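PDB 2GX8: NIF3-related protein from Bacillus cereus, which is of unknown function but binds a pair of zinc ions at a site conserved in the NIF3 family and carries a probable regulatory domain. Local coordinates for residues Val64-Glu76 / Asn358-Leu371. Residues are numbered along the deposited sequence; the frame is centred on the assembly and turned at random.
With ZN (zinc ion), chain M; ZN (zinc ion), chain L.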
loop_
_atom_site.group_PDB
_atom_site.type_symbol
_atom_site.label_atom_id
_atom_site.label_comp_id
_atom_site.label_asym_id
_atom_site.label_seq_id
_atom_site.Cartn_x
_atom_site.Cartn_y
_atom_site.Cartn_z
ATOM N N VAL C 64 -22.264 -19.409 35.006
ATOM C CA VAL C 64 -20.902 -19.076 35.471
ATOM C C VAL C 64 -20.870 -18.837 36.992
ATOM O O VAL C 64 -21.323 -17.794 37.461
ATOM C CB VAL C 64 -20.350 -17.824 34.732
ATOM C CG1 VAL C 64 -18.921 -17.493 35.194
ATOM C CG2 VAL C 64 -20.386 -18.010 33.225
ATOM N N ARG C 65 -20.345 -19.799 37.754
ATOM C CA ARG C 65 -20.279 -19.697 39.215
ATOM C C ARG C 65 -19.013 -19.002 39.698
ATOM O O ARG C 65 -18.978 -18.495 40.811
ATOM C CB ARG C 65 -20.299 -21.083 39.869
ATOM C CG ARG C 65 -21.449 -22.016 39.505
ATOM C CD ARG C 65 -21.152 -23.410 40.089
ATOM N NE ARG C 65 -22.024 -24.496 39.620
ATOM C CZ ARG C 65 -23.206 -24.800 40.154
ATOM N NH1 ARG C 65 -23.689 -24.077 41.161
ATOM N NH2 ARG C 65 -23.921 -25.818 39.673
ATOM N N HIS C 66 -17.962 -19.028 38.884
ATOM C CA HIS C 66 -16.657 -18.467 39.241
ATOM C C HIS C 66 -15.975 -17.895 38.029
ATOM O O HIS C 66 -16.028 -18.489 36.961
ATOM C CB HIS C 66 -15.712 -19.540 39.770
ATOM C CG HIS C 66 -16.104 -20.124 41.088
ATOM N ND1 HIS C 66 -17.018 -21.152 41.205
ATOM C CD2 HIS C 66 -15.666 -19.863 42.341
ATOM C CE1 HIS C 66 -17.150 -21.472 42.478
ATOM N NE2 HIS C 66 -16.338 -20.707 43.187
ATOM N N VAL C 67 -15.309 -16.758 38.211
ATOM C CA VAL C 67 -14.569 -16.067 37.130
ATOM C C VAL C 67 -13.139 -15.760 37.598
ATOM O O VAL C 67 -12.930 -15.478 38.783
ATOM C CB VAL C 67 -15.267 -14.730 36.750
ATOM C CG1 VAL C 67 -14.730 -14.153 35.477
ATOM C CG2 VAL C 67 -16.805 -14.953 36.602
ATOM N N LEU C 68 -12.162 -15.796 36.674
ATOM C CA LEU C 68 -10.774 -15.492 37.013
ATOM C C LEU C 68 -10.256 -14.245 36.277
ATOM O O LEU C 68 -10.392 -14.134 35.040
ATOM C CB LEU C 68 -9.860 -16.684 36.673
ATOM C CG LEU C 68 -8.386 -16.651 37.097
ATOM C CD1 LEU C 68 -8.256 -16.688 38.617
ATOM C CD2 LEU C 68 -7.614 -17.822 36.484
ATOM N N ILE C 69 -9.665 -13.315 37.024
ATOM C CA ILE C 69 -9.070 -12.163 36.396
ATOM C C ILE C 69 -7.577 -12.472 36.230
ATOM O O ILE C 69 -6.891 -12.818 37.205
ATOM C CB ILE C 69 -9.242 -10.879 37.217
ATOM C CG1 ILE C 69 -10.683 -10.746 37.741
ATOM C CG2 ILE C 69 -8.911 -9.684 36.368
ATOM C CD1 ILE C 69 -11.705 -10.691 36.624
ATOM N N ALA C 70 -7.084 -12.341 34.998
ATOM C CA ALA C 70 -5.673 -12.602 34.696
ATOM C C ALA C 70 -5.047 -11.470 33.918
ATOM O O ALA C 70 -5.758 -10.661 33.326
ATOM C CB ALA C 70 -5.532 -13.910 33.886
ATOM N N LEU C 71 -3.713 -11.427 33.919
ATOM C CA LEU C 71 -2.980 -10.492 33.087
ATOM C C LEU C 71 -2.603 -11.273 31.800
ATOM O O LEU C 71 -3.029 -10.923 30.690
ATOM C CB LEU C 71 -1.768 -9.916 33.833
ATOM C CG LEU C 71 -0.763 -9.090 33.011
ATOM C CD1 LEU C 71 -1.412 -7.845 32.484
ATOM C CD2 LEU C 71 0.478 -8.718 33.803
ATOM N N ASP C 72 -1.855 -12.362 31.964
ATOM C CA ASP C 72 -1.439 -13.230 30.873
ATOM C C ASP C 72 -2.136 -14.570 31.024
ATOM O O ASP C 72 -2.195 -15.094 32.148
ATOM C CB ASP C 72 0.062 -13.456 30.992
ATOM C CG ASP C 72 0.827 -12.163 30.945
ATOM O OD1 ASP C 72 0.585 -11.434 29.963
ATOM O OD2 ASP C 72 1.662 -11.866 31.856
ATOM N N VAL C 73 -2.682 -15.114 29.927
ATOM C CA VAL C 73 -3.273 -16.432 30.015
ATOM C C VAL C 73 -2.231 -17.465 29.653
ATOM O O VAL C 73 -2.100 -17.844 28.504
ATOM C CB VAL C 73 -4.505 -16.621 29.116
ATOM C CG1 VAL C 73 -5.084 -18.010 29.319
ATOM C CG2 VAL C 73 -5.552 -15.557 29.396
ATOM N N THR C 74 -1.456 -17.893 30.635
ATOM C CA THR C 74 -0.431 -18.924 30.428
ATOM C C THR C 74 -1.113 -20.235 30.774
ATOM O O THR C 74 -2.249 -20.225 31.244
ATOM C CB THR C 74 0.720 -18.730 31.401
ATOM O OG1 THR C 74 0.214 -18.846 32.737
ATOM C CG2 THR C 74 1.305 -17.341 31.242
ATOM N N GLU C 75 -0.448 -21.367 30.563
ATOM C CA GLU C 75 -1.082 -22.638 30.883
ATOM C C GLU C 75 -1.336 -22.808 32.398
ATOM O O GLU C 75 -2.388 -23.326 32.789
ATOM C CB GLU C 75 -0.331 -23.830 30.297
ATOM C CG GLU C 75 -1.238 -25.049 30.199
ATOM C CD GLU C 75 -0.637 -26.185 29.428
ATOM O OE1 GLU C 75 0.512 -26.038 28.964
ATOM O OE2 GLU C 75 -1.315 -27.228 29.276
ATOM N N GLU C 76 -0.403 -22.317 33.227
ATOM C CA GLU C 76 -0.518 -22.416 34.681
ATOM C C GLU C 76 -1.715 -21.621 35.166
ATOM O O GLU C 76 -2.321 -21.981 36.174
ATOM C CB GLU C 76 0.757 -21.968 35.409
ATOM C CG GLU C 76 1.982 -22.885 35.287
ATOM C CD GLU C 76 2.692 -22.827 33.920
ATOM O OE1 GLU C 76 2.485 -21.858 33.150
ATOM O OE2 GLU C 76 3.482 -23.760 33.618
ATOM N N ASN C 358 5.284 -6.273 33.490
ATOM C CA ASN C 358 4.504 -7.059 34.419
ATOM C C ASN C 358 3.932 -6.299 35.601
ATOM O O ASN C 358 3.155 -6.875 36.333
ATOM C CB ASN C 358 5.312 -8.256 34.908
ATOM C CG ASN C 358 4.482 -9.257 35.679
ATOM O OD1 ASN C 358 3.718 -10.035 35.096
ATOM N ND2 ASN C 358 4.655 -9.271 36.995
ATOM N N VAL C 359 4.284 -5.026 35.793
ATOM C CA VAL C 359 3.702 -4.272 36.901
ATOM C C VAL C 359 2.208 -3.997 36.674
ATOM O O VAL C 359 1.518 -3.530 37.567
ATOM C CB VAL C 359 4.479 -2.960 37.244
ATOM C CG1 VAL C 359 5.937 -3.272 37.501
ATOM C CG2 VAL C 359 4.346 -1.921 36.149
ATOM N N GLU C 360 1.723 -4.267 35.464
ATOM C CA GLU C 360 0.299 -4.155 35.143
ATOM C C GLU C 360 -0.526 -5.212 35.848
ATOM O O GLU C 360 -1.732 -5.227 35.754
ATOM C CB GLU C 360 0.066 -4.362 33.667
ATOM C CG GLU C 360 0.493 -3.214 32.855
ATOM C CD GLU C 360 0.073 -3.411 31.414
ATOM O OE1 GLU C 360 0.203 -4.543 30.897
ATOM O OE2 GLU C 360 -0.411 -2.434 30.809
ATOM N N LYS C 361 0.149 -6.121 36.528
ATOM C CA LYS C 361 -0.489 -7.167 37.290
ATOM C C LYS C 361 -1.444 -6.582 38.352
ATOM O O LYS C 361 -2.293 -7.298 38.876
ATOM C CB LYS C 361 0.609 -8.009 37.945
ATOM C CG LYS C 361 1.404 -7.233 38.991
ATOM C CD LYS C 361 2.407 -8.116 39.661
ATOM C CE LYS C 361 3.155 -7.398 40.787
ATOM N NZ LYS C 361 4.324 -6.646 40.338
ATOM N N VAL C 362 -1.314 -5.281 38.661
ATOM C CA VAL C 362 -2.162 -4.609 39.690
ATOM C C VAL C 362 -3.606 -4.610 39.263
ATOM O O VAL C 362 -4.521 -4.422 40.036
ATOM C CB VAL C 362 -1.760 -3.152 39.891
ATOM C CG1 VAL C 362 -0.457 -3.079 40.629
ATOM C CG2 VAL C 362 -1.692 -2.423 38.533
ATOM N N MET C 363 -3.775 -4.828 37.981
ATOM C CA MET C 363 -5.059 -4.843 37.351
ATOM C C MET C 363 -5.909 -6.057 37.742
ATOM O O MET C 363 -7.121 -6.004 37.660
ATOM C CB MET C 363 -4.809 -4.654 35.847
ATOM C CG MET C 363 -5.682 -5.344 34.910
ATOM S SD MET C 363 -5.215 -7.072 34.709
ATOM C CE MET C 363 -6.898 -7.573 34.248
ATOM N N LYS C 364 -5.279 -7.134 38.209
ATOM C CA LYS C 364 -6.049 -8.328 38.579
ATOM C C LYS C 364 -6.860 -8.107 39.833
ATOM O O LYS C 364 -8.047 -8.378 39.836
ATOM C CB LYS C 364 -5.168 -9.532 38.837
ATOM C CG LYS C 364 -4.122 -9.851 37.825
ATOM C CD LYS C 364 -3.433 -11.052 38.397
ATOM C CE LYS C 364 -1.984 -10.979 38.219
ATOM N NZ LYS C 364 -1.357 -12.066 38.985
ATOM N N GLN C 365 -6.203 -7.660 40.900
ATOM C CA GLN C 365 -6.878 -7.412 42.177
ATOM C C GLN C 365 -7.813 -6.222 42.024
ATOM O O GLN C 365 -8.852 -6.166 42.675
ATOM C CB GLN C 365 -5.865 -7.101 43.284
ATOM C CG GLN C 365 -4.858 -8.210 43.637
ATOM C CD GLN C 365 -5.256 -9.047 44.834
ATOM O OE1 GLN C 365 -4.940 -10.242 44.904
ATOM N NE2 GLN C 365 -5.930 -8.421 45.797
ATOM N N GLY C 366 -7.435 -5.280 41.156
ATOM C CA GLY C 366 -8.235 -4.083 40.891
ATOM C C GLY C 366 -9.554 -4.376 40.209
ATOM O O GLY C 366 -10.621 -3.952 40.679
ATOM N N VAL C 367 -9.478 -5.104 39.095
ATOM C CA VAL C 367 -10.663 -5.527 38.351
ATOM C C VAL C 367 -11.490 -6.506 39.177
ATOM O O VAL C 367 -12.709 -6.481 39.102
ATOM C CB VAL C 367 -10.297 -6.132 36.980
ATOM C CG1 VAL C 367 -11.490 -6.852 36.345
ATOM C CG2 VAL C 367 -9.778 -5.040 36.055
ATOM N N GLN C 368 -10.821 -7.352 39.965
ATOM C CA GLN C 368 -11.514 -8.291 40.863
ATOM C C GLN C 368 -12.413 -7.551 41.850
ATOM O O GLN C 368 -13.543 -7.983 42.077
ATOM C CB GLN C 368 -10.530 -9.168 41.639
ATOM C CG GLN C 368 -11.180 -10.082 42.681
ATOM C CD GLN C 368 -10.189 -10.609 43.737
ATOM O OE1 GLN C 368 -10.181 -11.807 44.051
ATOM N NE2 GLN C 368 -9.345 -9.711 44.283
ATOM N N LYS C 369 -11.919 -6.453 42.437
ATOM C CA LYS C 369 -12.731 -5.691 43.397
ATOM C C LYS C 369 -13.923 -5.073 42.667
ATOM O O LYS C 369 -15.081 -5.390 42.970
ATOM C CB LYS C 369 -11.938 -4.592 44.133
ATOM C CG LYS C 369 -12.884 -3.742 45.022
ATOM C CD LYS C 369 -12.406 -2.324 45.481
ATOM C CE LYS C 369 -11.667 -2.274 46.844
ATOM N NZ LYS C 369 -10.281 -2.862 46.842
ATOM N N GLN C 370 -13.618 -4.193 41.715
ATOM C CA GLN C 370 -14.609 -3.530 40.872
ATOM C C GLN C 370 -15.707 -4.492 40.417
ATOM O O GLN C 370 -16.880 -4.226 40.638
ATOM C CB GLN C 370 -13.940 -2.914 39.631
ATOM C CG GLN C 370 -13.184 -1.609 39.859
ATOM C CD GLN C 370 -12.280 -1.210 38.674
ATOM O OE1 GLN C 370 -12.152 -0.029 38.331
ATOM N NE2 GLN C 370 -11.661 -2.197 38.047
ATOM N N LEU C 371 -15.324 -5.612 39.803
ATOM C CA LEU C 371 -16.304 -6.575 39.293
ATOM C C LEU C 371 -17.092 -7.294 40.389
ATOM O O LEU C 371 -18.299 -7.461 40.252
ATOM C CB LEU C 371 -15.681 -7.572 38.300
ATOM C CG LEU C 371 -16.668 -8.439 37.496
ATOM C CD1 LEU C 371 -17.580 -7.570 36.614
ATOM C CD2 LEU C 371 -15.977 -9.513 36.661
HETATM ZN ZN ZN M . -1.991 -2.698 29.361
HETATM ZN ZN ZN L . 0.379 -4.834 28.417
#
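At chi1 -45° the side chain of Ile69 sends CG1 opposite its carbonyl carbon and leaves CG2 opposite the backbone N, and both branches converge on Val367 CG1. CG2 meets it at 3.8 Å and also touches Met363 CE at 3.6 Å, while CG1 lies over the backbone at Gln368 and carries CD1 to the same valine methyl. Leu71, two residues further on, has CG anti to the backbone N (chi1 170°), which sends its methyls to the preceding 3-10 turn: CD1 rests 4.0 Å from Glu360 CB, and CD2 packs 3.7 Å from Asn358 OD1. Between the two, Met363 CE also lies 3.4 Å from Ala70 O. Strand 66-70 belongs to a mixed five-stranded sheet, between 88-91 and 383-386, and helix 362-377 packs on it; the axes of 66-70 and 362-371 approach to 7.4 Å at 144°, closer to antiparallel than parallel. No hydrogen bond joins the segments, so apolar packing carries the union. Polar ends find other partners: Lys364 NZ bonds Ser387 O, and Tyr339 OH of the second subunit is hydrogen-bonded to both Asn358 OD1 and Asp72 OD2, the latter also bonded to Thr391 OG1. Glu360 bridges the two metals, its OE2 2.2 Å from one zinc ion, completed by His92 and Asp131, and its OE1 2.5 Å from the other, completed by His93 and His357. Asp72 OD1 is hydrogen-bonded to His93 ND1, a second-shell contact that probably fixes the ring of His93, whose NE2 binds zinc, and may make it a stronger donor. The contact thus illustrates how an apolar strand-helix seam can border a dimetal centre: Leu71 CD1 backs the CB of the glutamate whose carboxylate bridges the zinc ions, while the polar ends are held from outside the segments.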